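Hemoglobin-like protein (Methylacidiphilum infernorum, PDB 4NK2) binds heme and, as a truncated hemoglobin of group II, probably binds and carries oxygen. Local coordinates at residues P109-T114 with R121-S126. Numbering follows the deposited sequence.
With HEM (protoporphyrin IX containing Fe), chain C.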
loop_
_atom_site.group_PDB
_atom_site.type_symbol
_atom_site.label_atom_id
_atom_site.label_comp_id
_atom_site.label_asym_id
_atom_site.label_seq_id
_atom_site.Cartn_x
_atom_site.Cartn_y
_atom_site.Cartn_z
ATOM N N PRO A 109 31.455 2.972 5.908
ATOM C CA PRO A 109 30.298 2.094 5.691
ATOM C C PRO A 109 29.696 1.577 6.999
ATOM O O PRO A 109 29.494 0.360 7.166
ATOM C CB PRO A 109 30.897 0.942 4.864
ATOM C CG PRO A 109 32.314 0.845 5.344
ATOM C CD PRO A 109 32.736 2.270 5.685
ATOM N N TYR A 110 29.387 2.492 7.913
ATOM C CA TYR A 110 28.889 2.103 9.233
ATOM C C TYR A 110 27.648 1.213 9.170
ATOM O O TYR A 110 27.473 0.334 10.016
ATOM C CB TYR A 110 28.564 3.342 10.073
ATOM C CG TYR A 110 29.750 4.217 10.415
ATOM C CD1 TYR A 110 30.737 3.776 11.289
ATOM C CD2 TYR A 110 29.855 5.505 9.906
ATOM C CE1 TYR A 110 31.815 4.588 11.618
ATOM C CE2 TYR A 110 30.924 6.322 10.234
ATOM C CZ TYR A 110 31.901 5.855 11.087
ATOM O OH TYR A 110 32.970 6.662 11.419
ATOM N N TYR A 111 26.774 1.447 8.194
ATOM C CA TYR A 111 25.498 0.719 8.169
ATOM C C TYR A 111 25.647 -0.690 7.598
ATOM O O TYR A 111 25.161 -1.665 8.176
ATOM C CB TYR A 111 24.418 1.507 7.397
ATOM C CG TYR A 111 23.053 0.848 7.464
ATOM C CD1 TYR A 111 22.192 1.093 8.524
ATOM C CD2 TYR A 111 22.635 -0.039 6.478
ATOM C CE1 TYR A 111 20.943 0.479 8.596
ATOM C CE2 TYR A 111 21.385 -0.659 6.545
ATOM C CZ TYR A 111 20.553 -0.395 7.609
ATOM O OH TYR A 111 19.320 -1.001 7.679
ATOM N N THR A 112 26.318 -0.802 6.460
ATOM C CA THR A 112 26.469 -2.106 5.827
ATOM C C THR A 112 27.302 -3.063 6.693
ATOM O O THR A 112 27.053 -4.276 6.706
ATOM C CB THR A 112 27.029 -1.958 4.393
ATOM O OG1 THR A 112 28.207 -1.159 4.424
ATOM C CG2 THR A 112 26.009 -1.264 3.508
ATOM N N LEU A 113 28.264 -2.513 7.436
ATOM C CA LEU A 113 29.065 -3.295 8.392
ATOM C C LEU A 113 28.260 -3.806 9.583
ATOM O O LEU A 113 28.660 -4.767 10.252
ATOM C CB LEU A 113 30.245 -2.466 8.917
ATOM C CG LEU A 113 31.358 -2.157 7.914
ATOM C CD1 LEU A 113 32.428 -1.242 8.512
ATOM C CD2 LEU A 113 31.994 -3.453 7.437
ATOM N N THR A 114 27.141 -3.169 9.875
ATOM C CA THR A 114 26.353 -3.538 11.034
ATOM C C THR A 114 25.023 -4.167 10.665
ATOM O O THR A 114 24.841 -5.348 10.830
ATOM C CB THR A 114 26.121 -2.344 11.950
ATOM O OG1 THR A 114 25.612 -1.253 11.189
ATOM C CG2 THR A 114 27.404 -1.931 12.588
ATOM N N ARG A 121 12.872 -0.304 1.685
ATOM C CA ARG A 121 11.418 -0.441 1.583
ATOM C C ARG A 121 11.015 -1.658 2.388
ATOM O O ARG A 121 10.076 -1.599 3.184
ATOM C CB ARG A 121 10.935 -0.586 0.127
ATOM C CG ARG A 121 9.424 -0.886 0.010
ATOM C CD ARG A 121 8.895 -0.840 -1.433
ATOM N NE ARG A 121 7.517 -1.347 -1.492
ATOM C CZ ARG A 121 6.444 -0.620 -1.182
ATOM N NH1 ARG A 121 6.582 0.654 -0.807
ATOM N NH2 ARG A 121 5.231 -1.159 -1.254
ATOM N N ALA A 122 11.759 -2.749 2.229
ATOM C CA ALA A 122 11.400 -4.001 2.904
ATOM C C ALA A 122 11.524 -3.869 4.424
ATOM O O ALA A 122 10.662 -4.337 5.191
ATOM C CB ALA A 122 12.277 -5.139 2.389
ATOM N N ARG A 123 12.609 -3.250 4.873
ATOM C CA ARG A 123 12.791 -3.030 6.307
ATOM C C ARG A 123 11.635 -2.195 6.871
ATOM O O ARG A 123 11.222 -2.404 8.019
ATOM C CB ARG A 123 14.150 -2.370 6.609
ATOM C CG ARG A 123 15.364 -3.279 6.370
ATOM C CD ARG A 123 16.691 -2.571 6.710
ATOM N NE ARG A 123 17.877 -3.349 6.319
ATOM C CZ ARG A 123 18.552 -4.158 7.136
ATOM N NH1 ARG A 123 18.151 -4.314 8.393
ATOM N NH2 ARG A 123 19.633 -4.811 6.703
ATOM N N HIS A 124 11.081 -1.291 6.078
ATOM C CA HIS A 124 10.006 -0.432 6.558
ATOM C C HIS A 124 8.609 -1.073 6.555
ATOM O O HIS A 124 7.686 -0.486 7.070
ATOM C CB HIS A 124 9.997 0.925 5.836
ATOM C CG HIS A 124 11.003 1.903 6.363
ATOM N ND1 HIS A 124 12.325 1.878 5.994
ATOM C CD2 HIS A 124 10.879 2.934 7.228
ATOM C CE1 HIS A 124 12.971 2.846 6.611
ATOM N NE2 HIS A 124 12.116 3.506 7.364
ATOM N N PHE A 125 8.459 -2.271 5.995
ATOM C CA PHE A 125 7.181 -2.982 6.079
ATOM C C PHE A 125 6.771 -3.168 7.548
ATOM O O PHE A 125 5.593 -3.342 7.841
ATOM C CB PHE A 125 7.239 -4.347 5.376
ATOM C CG PHE A 125 7.249 -4.273 3.863
ATOM C CD1 PHE A 125 6.539 -3.288 3.186
ATOM C CD2 PHE A 125 7.967 -5.212 3.121
ATOM C CE1 PHE A 125 6.556 -3.228 1.787
ATOM C CE2 PHE A 125 7.989 -5.160 1.718
ATOM C CZ PHE A 125 7.285 -4.172 1.056
ATOM N N SER A 126 7.742 -3.118 8.459
ATOM C CA SER A 126 7.492 -3.301 9.897
ATOM C C SER A 126 6.750 -2.126 10.547
ATOM O O SER A 126 6.501 -2.136 11.757
ATOM C CB SER A 126 8.823 -3.511 10.629
ATOM O OG SER A 126 9.551 -4.595 10.077
HETATM C CHA HEM C . 13.704 2.649 10.628
HETATM C CHB HEM C . 9.833 5.507 10.145
HETATM C CHC HEM C . 11.437 6.881 5.748
HETATM C CHD HEM C . 15.845 5.446 7.262
HETATM C C1A HEM C . 12.475 3.213 10.863
HETATM C C2A HEM C . 11.527 2.854 11.916
HETATM C C3A HEM C . 10.458 3.663 11.763
HETATM C C4A HEM C . 10.691 4.539 10.623
HETATM C CMA HEM C . 9.176 3.713 12.626
HETATM C CAA HEM C . 11.735 1.743 12.986
HETATM C CBA HEM C . 11.037 0.469 12.465
HETATM C CGA HEM C . 11.150 -0.773 13.345
HETATM O O1A HEM C . 10.114 -1.467 13.550
HETATM O O2A HEM C . 12.258 -1.109 13.846
HETATM C C1B HEM C . 9.851 6.067 8.877
HETATM C C2B HEM C . 8.771 6.785 8.218
HETATM C C3B HEM C . 9.211 7.165 7.004
HETATM C C4B HEM C . 10.588 6.710 6.838
HETATM C CMB HEM C . 7.374 7.088 8.798
HETATM C CAB HEM C . 8.371 7.952 5.980
HETATM C CBB HEM C . 8.774 8.017 4.705
HETATM C C1C HEM C . 12.803 6.662 5.778
HETATM C C2C HEM C . 13.791 7.050 4.781
HETATM C C3C HEM C . 15.003 6.640 5.206
HETATM C C4C HEM C . 14.835 5.990 6.492
HETATM C CMC HEM C . 13.484 7.779 3.454
HETATM C CAC HEM C . 16.373 6.825 4.513
HETATM C CBC HEM C . 16.560 7.756 3.566
HETATM C C1D HEM C . 15.696 4.466 8.215
HETATM C C2D HEM C . 16.720 3.538 8.671
HETATM C C3D HEM C . 16.040 2.682 9.728
HETATM C C4D HEM C . 14.678 3.159 9.802
HETATM C CMD HEM C . 18.199 3.427 8.223
HETATM C CAD HEM C . 16.677 1.519 10.520
HETATM C CBD HEM C . 16.603 0.279 9.623
HETATM C CGD HEM C . 17.221 -0.870 10.388
HETATM O O1D HEM C . 16.584 -1.350 11.356
HETATM O O2D HEM C . 18.354 -1.294 10.035
HETATM N NA HEM C . 11.934 4.236 10.107
HETATM N NB HEM C . 10.927 6.053 8.002
HETATM N NC HEM C . 13.493 6.026 6.801
HETATM N ND HEM C . 14.521 4.208 8.903
HETATM FE FE HEM C . 12.694 5.071 8.384
#
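Tyr111 sets its hydroxyl over a face of the Arg123 guanidinium without hydrogen-bonding to it. OH lies 3.1 Å from Arg123 NE, but the N-H of NE points elsewhere, to the carbonyl of Pro118, while NH2 is taken by the carbonyls of Glu117 and Arg115. Those backbone bonds hold the guanidinium in place. The tyrosine ring stands 78° from its plane, and the hydroxyl end meets the face, with OH 3.0 Å off the plane and displaced toward the rim.

Both side chains converge on one heme propionate, though only Tyr111 of the two hydrogen-bonds to it. Tyr111 OH donates a hydrogen bond of 2.6 Å to HEM O2D, which sits at the ring edge near its plane. Arg123 NH1 stays 3.4 Å from the same O2D, a distance at which its positive charge would probably still steady the carboxylate and favour its ionised form. Arg115 and Arg96 also hydrogen-bond to the heme.

The backbones stay well apart, Tyr111 CA to Arg123 CA 13.4 Å, and the two long side chains bridge the gap. With CG anti to the backbone N (chi1 -174°), the Tyr111 ring extends across to the arginine, and Phe100 of helix 87-104 packs edge-to-face with it. From the opposite direction comes Arg123, its chain extended from CG to NE.

One residue further on, His124 supplies the axial ligand: NE2 binds the heme iron at 2.0 Å. Its other nitrogen, ND1, is hydrogen-bonded to the carbonyl of Met120 one turn back, which fixes the rotation of the imidazole and probably increases its donor strength. The short helix carrying this histidine and the preceding loop carrying Tyr111 thus meet at the propionate edge on the proximal side of the heme pocket, in the 2-on-2 globin fold of a group II truncated hemoglobin.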